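Long-range contacts in 24-sterol C-methyltransferase (Haloferax volcanii, PDB 6F5Z), which is a putative class I methyltransferase that binds S-adenosyl-L-homocysteine and forms a complex with the Trm112 methyltransferase activator: residues 53-57 / 81-87; 186-192 / 209-214. All coordinates share one frame. Numbering follows the deposited sequence.

Interaction 1. Residues 53-57 / 81-87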
ATOM      1  N   LEU B  53      -3.841  17.074  -7.056  1.00 15.86           N
ATOM      2  CA  LEU B  53      -5.042  17.436  -6.318  1.00 14.43           C
ATOM      3  C   LEU B  53      -6.261  17.393  -7.215  1.00 17.38           C
ATOM      4  O   LEU B  53      -7.323  16.938  -6.808  1.00 16.69           O
ATOM      5  CB  LEU B  53      -4.935  18.814  -5.667  1.00 14.94           C
ATOM      6  CG  LEU B  53      -3.890  18.928  -4.571  1.00 17.32           C
ATOM      7  CD1 LEU B  53      -3.796  20.362  -4.092  1.00 18.63           C
ATOM      8  CD2 LEU B  53      -4.251  18.001  -3.371  1.00 18.43           C
ATOM      9  N   ARG B  54      -6.129  17.914  -8.451  1.00 16.32           N
ATOM     10  CA  ARG B  54      -7.276  17.872  -9.364  1.00 16.09           C
ATOM     11  C   ARG B  54      -7.658  16.433  -9.694  1.00 19.38           C
ATOM     12  O   ARG B  54      -8.847  16.124  -9.737  1.00 19.60           O
ATOM     13  CB  ARG B  54      -6.993  18.660 -10.645  1.00 16.50           C
ATOM     14  CG  ARG B  54      -6.935  20.153 -10.377  1.00 16.90           C
ATOM     15  CD  ARG B  54      -6.806  21.033 -11.649  1.00 19.17           C
ATOM     16  NE  ARG B  54      -5.582  20.741 -12.414  1.00 18.99           N
ATOM     17  CZ  ARG B  54      -4.403  21.302 -12.162  1.00 17.11           C
ATOM     18  NH1 ARG B  54      -4.280  22.204 -11.188  1.00 17.38           N
ATOM     19  NH2 ARG B  54      -3.349  20.995 -12.902  1.00 19.28           N
ATOM     20  N   ALA B  55      -6.673  15.530  -9.893  1.00 16.79           N
ATOM     21  CA  ALA B  55      -6.932  14.124 -10.167  1.00 16.87           C
ATOM     22  C   ALA B  55      -7.588  13.458  -8.964  1.00 18.60           C
ATOM     23  O   ALA B  55      -8.543  12.687  -9.139  1.00 18.85           O
ATOM     24  CB  ALA B  55      -5.638  13.391 -10.515  1.00 18.26           C
ATOM     25  N   LEU B  56      -7.128  13.783  -7.738  1.00 16.27           N
ATOM     26  CA  LEU B  56      -7.763  13.177  -6.563  1.00 16.52           C
ATOM     27  C   LEU B  56      -9.187  13.652  -6.370  1.00 18.85           C
ATOM     28  O   LEU B  56     -10.036  12.878  -5.907  1.00 19.49           O
ATOM     29  CB  LEU B  56      -6.931  13.431  -5.318  1.00 16.11           C
ATOM     30  CG  LEU B  56      -5.625  12.619  -5.238  1.00 17.75           C
ATOM     31  CD1 LEU B  56      -4.748  13.111  -4.086  1.00 17.96           C
ATOM     32  CD2 LEU B  56      -5.899  11.100  -5.155  1.00 16.89           C
ATOM     33  N   ARG B  57      -9.461  14.928  -6.676  1.00 15.82           N
ATOM     34  CA  ARG B  57     -10.851  15.417  -6.543  1.00 15.55           C
ATOM     35  C   ARG B  57     -11.759  14.789  -7.601  1.00 17.91           C
ATOM     36  O   ARG B  57     -12.837  14.285  -7.269  1.00 19.28           O
ATOM     37  CB  ARG B  57     -10.868  16.934  -6.660  1.00 17.38           C
ATOM     38  CG  ARG B  57     -12.242  17.540  -6.436  1.00 20.88           C
ATOM     39  CD  ARG B  57     -12.097  19.037  -6.243  1.00 23.55           C
ATOM     40  NE  ARG B  57     -13.410  19.682  -6.130  1.00 29.33           N
ATOM     41  CZ  ARG B  57     -14.114  20.103  -7.178  1.00 38.95           C
ATOM     42  NH1 ARG B  57     -13.623  19.984  -8.410  1.00 28.75           N
ATOM     43  NH2 ARG B  57     -15.306  20.662  -7.003  1.00 30.43           N
ATOM     44  N   TYR B  81      -4.916  26.854 -13.195  1.00 21.67           N
ATOM     45  CA  TYR B  81      -5.354  25.625 -13.845  1.00 21.89           C
ATOM     46  C   TYR B  81      -6.482  24.943 -13.103  1.00 23.41           C
ATOM     47  O   TYR B  81      -6.942  23.888 -13.546  1.00 24.85           O
ATOM     48  CB  TYR B  81      -4.197  24.616 -13.951  1.00 23.53           C
ATOM     49  CG  TYR B  81      -2.913  25.135 -14.563  1.00 24.48           C
ATOM     50  CD1 TYR B  81      -2.932  25.968 -15.684  1.00 27.07           C
ATOM     51  CD2 TYR B  81      -1.675  24.717 -14.085  1.00 24.40           C
ATOM     52  CE1 TYR B  81      -1.750  26.419 -16.265  1.00 28.62           C
ATOM     53  CE2 TYR B  81      -0.491  25.154 -14.660  1.00 24.96           C
ATOM     54  CZ  TYR B  81      -0.533  26.008 -15.750  1.00 32.47           C
ATOM     55  OH  TYR B  81       0.630  26.454 -16.307  1.00 30.86           O
ATOM     56  N   THR B  82      -6.898  25.513 -11.971  1.00 20.89           N
ATOM     57  CA  THR B  82      -7.881  24.835 -11.116  1.00 20.25           C
ATOM     58  C   THR B  82      -9.254  25.501 -11.184  1.00 27.45           C
ATOM     59  O   THR B  82      -9.340  26.702 -11.018  1.00 28.54           O
ATOM     60  CB  THR B  82      -7.281  24.733  -9.688  1.00 20.32           C
ATOM     61  OG1 THR B  82      -5.971  24.114  -9.755  1.00 19.76           O
ATOM     62  CG2 THR B  82      -8.170  23.949  -8.748  1.00 18.10           C
ATOM     63  N   ASP B  83     -10.322  24.715 -11.405  1.00 26.25           N
ATOM     64  CA  ASP B  83     -11.687  25.244 -11.552  1.00 27.26           C
ATOM     65  C   ASP B  83     -12.567  25.062 -10.296  1.00 30.55           C
ATOM     66  O   ASP B  83     -13.789  24.935 -10.412  1.00 32.17           O
ATOM     67  CB  ASP B  83     -12.364  24.660 -12.802  1.00 29.04           C
ATOM     68  CG  ASP B  83     -11.689  25.010 -14.124  1.00 42.91           C
ATOM     69  OD1 ASP B  83     -11.063  26.098 -14.210  1.00 41.72           O
ATOM     70  OD2 ASP B  83     -11.777  24.192 -15.072  1.00 48.46           O
ATOM     71  N   THR B  84     -11.953  25.109  -9.096  1.00 24.04           N
ATOM     72  CA  THR B  84     -12.675  24.995  -7.826  1.00 23.79           C
ATOM     73  C   THR B  84     -11.903  25.704  -6.738  1.00 27.08           C
ATOM     74  O   THR B  84     -10.669  25.759  -6.792  1.00 27.77           O
ATOM     75  CB  THR B  84     -12.907  23.522  -7.409  1.00 27.79           C
ATOM     76  OG1 THR B  84     -13.522  23.487  -6.102  1.00 25.70           O
ATOM     77  CG2 THR B  84     -11.608  22.715  -7.344  1.00 25.15           C
ATOM     78  N   ASP B  85     -12.619  26.234  -5.745  1.00 25.09           N
ATOM     79  CA  ASP B  85     -11.992  26.827  -4.585  1.00 24.73           C
ATOM     80  C   ASP B  85     -11.788  25.789  -3.462  1.00 26.87           C
ATOM     81  O   ASP B  85     -11.189  26.126  -2.442  1.00 28.05           O
ATOM     82  CB  ASP B  85     -12.773  28.047  -4.116  1.00 28.29           C
ATOM     83  CG  ASP B  85     -12.591  29.232  -5.051  1.00 45.11           C
ATOM     84  OD1 ASP B  85     -11.438  29.481  -5.483  1.00 45.33           O
ATOM     85  OD2 ASP B  85     -13.589  29.934  -5.318  1.00 55.10           O
ATOM     86  N   ASP B  86     -12.269  24.532  -3.655  1.00 23.79           N
ATOM     87  CA  ASP B  86     -12.070  23.474  -2.644  1.00 23.57           C
ATOM     88  C   ASP B  86     -10.589  23.017  -2.629  1.00 24.44           C
ATOM     89  O   ASP B  86     -10.114  22.401  -1.662  1.00 22.45           O
ATOM     90  CB  ASP B  86     -13.023  22.295  -2.885  1.00 25.16           C
ATOM     91  CG  ASP B  86     -14.497  22.611  -2.621  1.00 38.96           C
ATOM     92  OD1 ASP B  86     -14.792  23.256  -1.593  1.00 40.79           O
ATOM     93  OD2 ASP B  86     -15.352  22.132  -3.392  1.00 46.13           O
ATOM     94  N   LEU B  87      -9.865  23.338  -3.716  1.00 21.15           N
ATOM     95  CA  LEU B  87      -8.432  23.049  -3.833  1.00 18.99           C
ATOM     96  C   LEU B  87      -7.745  24.388  -3.774  1.00 24.72           C
ATOM     97  O   LEU B  87      -8.027  25.267  -4.595  1.00 28.14           O
ATOM     98  CB  LEU B  87      -8.105  22.288  -5.140  1.00 18.84           C
ATOM     99  CG  LEU B  87      -8.864  20.986  -5.389  1.00 20.84           C
ATOM    100  CD1 LEU B  87      -8.535  20.382  -6.776  1.00 19.95           C
ATOM    101  CD2 LEU B  87      -8.632  19.957  -4.265  1.00 21.41           C
TER
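Leu87, with 86 Å² covered by residues 53-57 of helix 51-60, lays its CD1 methyl along one turn of that helix: it lies 3.7 Å from Leu53 O, 3.8 Å from Arg54 CA and 3.8 Å from Arg57 CD, and 4.1 Å from Leu53 CB. These distances place one methyl between residues i, i+1 and i+4, and the helix is regular there, with Arg57 N 2.9 Å from Leu53 O. Two arginines flank this apolar spot. Arg54 donates from NH1 to Thr82 OG1 (2.9 Å, 141°), with Tyr81 O over one guanidinium face; the same NH1 also bonds Ser49 O, and Thr82 OG1 bonds Ala78 O in the last turn of helix 72-80. In the Rossmann-like methyltransferase fold this loop joins helix 72-80 to strand 87-91, outermost within this chain, so the contact sets the strand's entry against the helix following strand 41-45. Arg57, extended in chi1 to chi3, places NH2 3.9 Å from Asp86 OD2, a long salt bridge; Asp86 also packs on Lys2 of the UPF0434 family protein chain. Arg57 NH2 is 3.5 Å from Thr84 OG1, at a poor angle for hydrogen bonding. Thr84 OG1 instead accepts from Asp86 N (2.9 Å, 166°), an ST turn just before Leu87.

Interaction 2. Residues 186-192 / 209-214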
ATOM      1  N   ALA B 186       6.187   1.306 -13.462  1.00 16.84           N
ATOM      2  CA  ALA B 186       6.789   1.514 -14.769  1.00 15.75           C
ATOM      3  C   ALA B 186       6.113   2.651 -15.521  1.00 16.34           C
ATOM      4  O   ALA B 186       4.886   2.879 -15.372  1.00 17.42           O
ATOM      5  CB  ALA B 186       6.683   0.249 -15.593  1.00 16.85           C
ATOM      6  N   ASP B 187       6.908   3.341 -16.387  1.00 15.14           N
ATOM      7  CA  ASP B 187       6.377   4.343 -17.299  1.00 15.97           C
ATOM      8  C   ASP B 187       6.271   3.589 -18.620  1.00 19.00           C
ATOM      9  O   ASP B 187       7.286   3.319 -19.284  1.00 18.34           O
ATOM     10  CB  ASP B 187       7.292   5.567 -17.413  1.00 17.40           C
ATOM     11  CG  ASP B 187       6.770   6.589 -18.405  1.00 17.89           C
ATOM     12  OD1 ASP B 187       5.933   6.214 -19.258  1.00 18.64           O
ATOM     13  OD2 ASP B 187       7.159   7.766 -18.302  1.00 19.47           O
ATOM     14  N   LEU B 188       5.036   3.253 -18.991  1.00 17.41           N
ATOM     15  CA  LEU B 188       4.771   2.489 -20.228  1.00 18.56           C
ATOM     16  C   LEU B 188       4.393   3.415 -21.368  1.00 23.43           C
ATOM     17  O   LEU B 188       4.247   2.948 -22.504  1.00 25.81           O
ATOM     18  CB  LEU B 188       3.609   1.518 -19.996  1.00 19.40           C
ATOM     19  CG  LEU B 188       3.807   0.420 -18.939  1.00 24.08           C
ATOM     20  CD1 LEU B 188       2.619  -0.542 -18.927  1.00 25.97           C
ATOM     21  CD2 LEU B 188       5.110  -0.337 -19.121  1.00 24.31           C
ATOM     22  N   ASP B 189       4.176   4.695 -21.083  1.00 20.46           N
ATOM     23  CA  ASP B 189       3.704   5.644 -22.084  1.00 19.67           C
ATOM     24  C   ASP B 189       4.794   6.281 -22.879  1.00 23.31           C
ATOM     25  O   ASP B 189       4.577   6.630 -24.040  1.00 24.32           O
ATOM     26  CB  ASP B 189       2.849   6.736 -21.441  1.00 20.94           C
ATOM     27  CG  ASP B 189       1.569   6.148 -20.901  1.00 33.65           C
ATOM     28  OD1 ASP B 189       0.830   5.528 -21.690  1.00 38.01           O
ATOM     29  OD2 ASP B 189       1.362   6.209 -19.666  1.00 34.41           O
ATOM     30  N   ILE B 190       5.946   6.525 -22.265  1.00 19.01           N
ATOM     31  CA  ILE B 190       7.016   7.187 -23.009  1.00 18.09           C
ATOM     32  C   ILE B 190       7.467   6.311 -24.178  1.00 20.47           C
ATOM     33  O   ILE B 190       7.672   5.101 -24.022  1.00 19.58           O
ATOM     34  CB  ILE B 190       8.195   7.615 -22.074  1.00 21.60           C
ATOM     35  CG1 ILE B 190       9.186   8.516 -22.837  1.00 22.74           C
ATOM     36  CG2 ILE B 190       8.865   6.401 -21.408  1.00 22.10           C
ATOM     37  CD1 ILE B 190      10.234   9.252 -21.956  1.00 23.10           C
ATOM     38  N   ASP B 191       7.580   6.936 -25.364  1.00 21.23           N
ATOM     39  CA  ASP B 191       7.974   6.209 -26.572  1.00 21.82           C
ATOM     40  C   ASP B 191       9.466   5.875 -26.514  1.00 23.27           C
ATOM     41  O   ASP B 191      10.282   6.709 -26.122  1.00 24.17           O
ATOM     42  CB  ASP B 191       7.697   7.086 -27.817  1.00 24.38           C
ATOM     43  CG  ASP B 191       8.086   6.438 -29.142  1.00 44.37           C
ATOM     44  OD1 ASP B 191       7.511   5.378 -29.480  1.00 46.06           O
ATOM     45  OD2 ASP B 191       8.968   6.994 -29.839  1.00 56.74           O
ATOM     46  N   ILE B 192       9.795   4.644 -26.852  1.00 20.61           N
ATOM     47  CA  ILE B 192      11.188   4.206 -26.897  1.00 19.05           C
ATOM     48  C   ILE B 192      11.484   3.892 -28.372  1.00 23.87           C
ATOM     49  O   ILE B 192      10.920   2.937 -28.908  1.00 24.07           O
ATOM     50  CB  ILE B 192      11.495   3.028 -25.954  1.00 20.37           C
ATOM     51  CG1 ILE B 192      11.241   3.496 -24.483  1.00 20.41           C
ATOM     52  CG2 ILE B 192      12.972   2.562 -26.130  1.00 21.99           C
ATOM     53  CD1 ILE B 192      11.459   2.450 -23.474  1.00 22.46           C
ATOM     54  N   MET B 209      17.437   3.066 -21.850  1.00 16.37           N
ATOM     55  CA  MET B 209      16.145   3.754 -21.809  1.00 15.21           C
ATOM     56  C   MET B 209      15.064   2.782 -21.329  1.00 17.57           C
ATOM     57  O   MET B 209      14.216   3.148 -20.502  1.00 16.60           O
ATOM     58  CB  MET B 209      15.794   4.332 -23.186  1.00 15.72           C
ATOM     59  CG  MET B 209      14.641   5.287 -23.107  1.00 18.61           C
ATOM     60  SD  MET B 209      14.362   6.064 -24.722  1.00 21.10           S
ATOM     61  CE  MET B 209      13.100   7.295 -24.223  1.00 20.49           C
ATOM     62  N   VAL B 210      15.083   1.538 -21.840  1.00 15.27           N
ATOM     63  CA  VAL B 210      14.079   0.546 -21.434  1.00 15.19           C
ATOM     64  C   VAL B 210      14.241   0.306 -19.933  1.00 17.32           C
ATOM     65  O   VAL B 210      13.239   0.280 -19.223  1.00 16.97           O
ATOM     66  CB  VAL B 210      14.236  -0.781 -22.223  1.00 19.20           C
ATOM     67  CG1 VAL B 210      13.382  -1.894 -21.620  1.00 18.25           C
ATOM     68  CG2 VAL B 210      13.869  -0.575 -23.682  1.00 19.22           C
ATOM     69  N   GLU B 211      15.478   0.134 -19.448  1.00 16.64           N
ATOM     70  CA  GLU B 211      15.726  -0.117 -18.027  1.00 16.33           C
ATOM     71  C   GLU B 211      15.193   1.050 -17.185  1.00 17.08           C
ATOM     72  O   GLU B 211      14.475   0.828 -16.207  1.00 17.23           O
ATOM     73  CB  GLU B 211      17.226  -0.336 -17.783  1.00 18.76           C
ATOM     74  CG  GLU B 211      17.527  -0.764 -16.369  1.00 22.35           C
ATOM     75  CD  GLU B 211      19.015  -0.944 -16.149  1.00 31.61           C
ATOM     76  OE1 GLU B 211      19.782   0.014 -16.405  1.00 32.97           O
ATOM     77  OE2 GLU B 211      19.412  -2.067 -15.770  1.00 32.98           O
ATOM     78  N   ARG B 212      15.462   2.286 -17.603  1.00 15.48           N
ATOM     79  CA  ARG B 212      15.011   3.473 -16.871  1.00 15.01           C
ATOM     80  C   ARG B 212      13.488   3.473 -16.694  1.00 16.83           C
ATOM     81  O   ARG B 212      12.979   3.690 -15.586  1.00 16.03           O
ATOM     82  CB  ARG B 212      15.439   4.786 -17.580  1.00 16.92           C
ATOM     83  CG  ARG B 212      14.693   6.050 -17.106  1.00 17.32           C
ATOM     84  CD  ARG B 212      14.985   6.383 -15.641  1.00 18.79           C
ATOM     85  NE  ARG B 212      14.203   7.564 -15.276  1.00 18.51           N
ATOM     86  CZ  ARG B 212      12.946   7.512 -14.824  1.00 20.57           C
ATOM     87  NH1 ARG B 212      12.344   6.343 -14.639  1.00 16.59           N
ATOM     88  NH2 ARG B 212      12.278   8.635 -14.578  1.00 19.31           N
ATOM     89  N   TYR B 213      12.767   3.286 -17.804  1.00 15.34           N
ATOM     90  CA  TYR B 213      11.323   3.486 -17.772  1.00 14.90           C
ATOM     91  C   TYR B 213      10.495   2.246 -17.549  1.00 16.91           C
ATOM     92  O   TYR B 213       9.484   2.339 -16.847  1.00 17.14           O
ATOM     93  CB  TYR B 213      10.866   4.234 -19.051  1.00 15.13           C
ATOM     94  CG  TYR B 213      11.433   5.645 -19.118  1.00 15.90           C
ATOM     95  CD1 TYR B 213      11.016   6.629 -18.228  1.00 17.30           C
ATOM     96  CD2 TYR B 213      12.378   6.000 -20.082  1.00 17.24           C
ATOM     97  CE1 TYR B 213      11.571   7.907 -18.246  1.00 16.97           C
ATOM     98  CE2 TYR B 213      12.926   7.286 -20.115  1.00 18.29           C
ATOM     99  CZ  TYR B 213      12.507   8.238 -19.203  1.00 21.96           C
ATOM    100  OH  TYR B 213      13.015   9.517 -19.218  1.00 22.88           O
ATOM    101  N   ARG B 214      10.831   1.128 -18.221  1.00 16.06           N
ATOM    102  CA  ARG B 214       9.998  -0.075 -18.116  1.00 16.78           C
ATOM    103  C   ARG B 214      10.392  -0.905 -16.913  1.00 19.16           C
ATOM    104  O   ARG B 214       9.515  -1.601 -16.387  1.00 19.18           O
ATOM    105  CB  ARG B 214      10.080  -0.931 -19.412  1.00 16.73           C
ATOM    106  CG  ARG B 214       9.765  -0.173 -20.716  1.00 19.94           C
ATOM    107  CD  ARG B 214       8.377   0.460 -20.788  1.00 19.99           C
ATOM    108  NE  ARG B 214       8.019   0.740 -22.172  1.00 17.64           N
ATOM    109  CZ  ARG B 214       7.935   1.951 -22.728  1.00 19.63           C
ATOM    110  NH1 ARG B 214       8.122   3.051 -21.990  1.00 14.55           N
ATOM    111  NH2 ARG B 214       7.675   2.074 -24.028  1.00 20.68           N
TER
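Arg214, Ile192 and Tyr213 carry most of this contact, with 119, 102 and 75 Å² covered respectively. Arg214 reaches from helix 206-216 into the bend of 186-192, where its guanidinium meets backbone carbonyls near its own plane: NH1 donates to Asp187 O (2.8 Å) and Ile190 O (2.9 Å), and NH2 to Ile190 O (3.0 Å). Leu188 C lies over one guanidinium face, and Ile192 CD1, 3.6 Å from Arg214 CZ, over the opposite one. Ile192 CD1 also packs on Val210 CG2 (3.9 Å), while Ile192 CG2 lies 4.0 Å from Met209 SD. Tyr213 offers a ring face to Ile190 CG2, 3.9 Å from the centroid and 25° off the normal, a CH-pi contact; its carbonyl, Tyr213 O, accepts from Asp187 N (2.8 Å, 159°) within the wider pi-type turn at 211-214. The bend itself is held by Asp187 OD1, which accepts from Asp189 N and Ile190 N (both 3.0 Å) in an Asx turn and Asx motif; OD2 of the same residue bonds His25 of helix 16-33. Because every cross-segment hydrogen bond ends on a main-chain carbonyl, the polar recognition reads the loop's backbone path, whereas its side chains supply chiefly apolar packing.

Interaction 1 closes before interaction 2 opens, so the two stand in series along the chain, with centres 29 Å apart and nearest atoms about 14 Å apart. They lie toward different margins of one seven-stranded mixed sheet: 81-87 leads into outermost strand 87-91, whereas 186-192 leaves the other outermost strand, 178-185. Each joins a loop next to a strand outermost within this chain to a helix, 51-60 in the first case and 206-216 in the second. Helix 16-33 touches both, through Lys17 beside Arg54 and His25 beside Asp187. Bound S-adenosyl-L-homocysteine is about 9 Å from the Arg54 side chain and about 12 Å from that of Asp187, so neither of these two side chains touches the ligand.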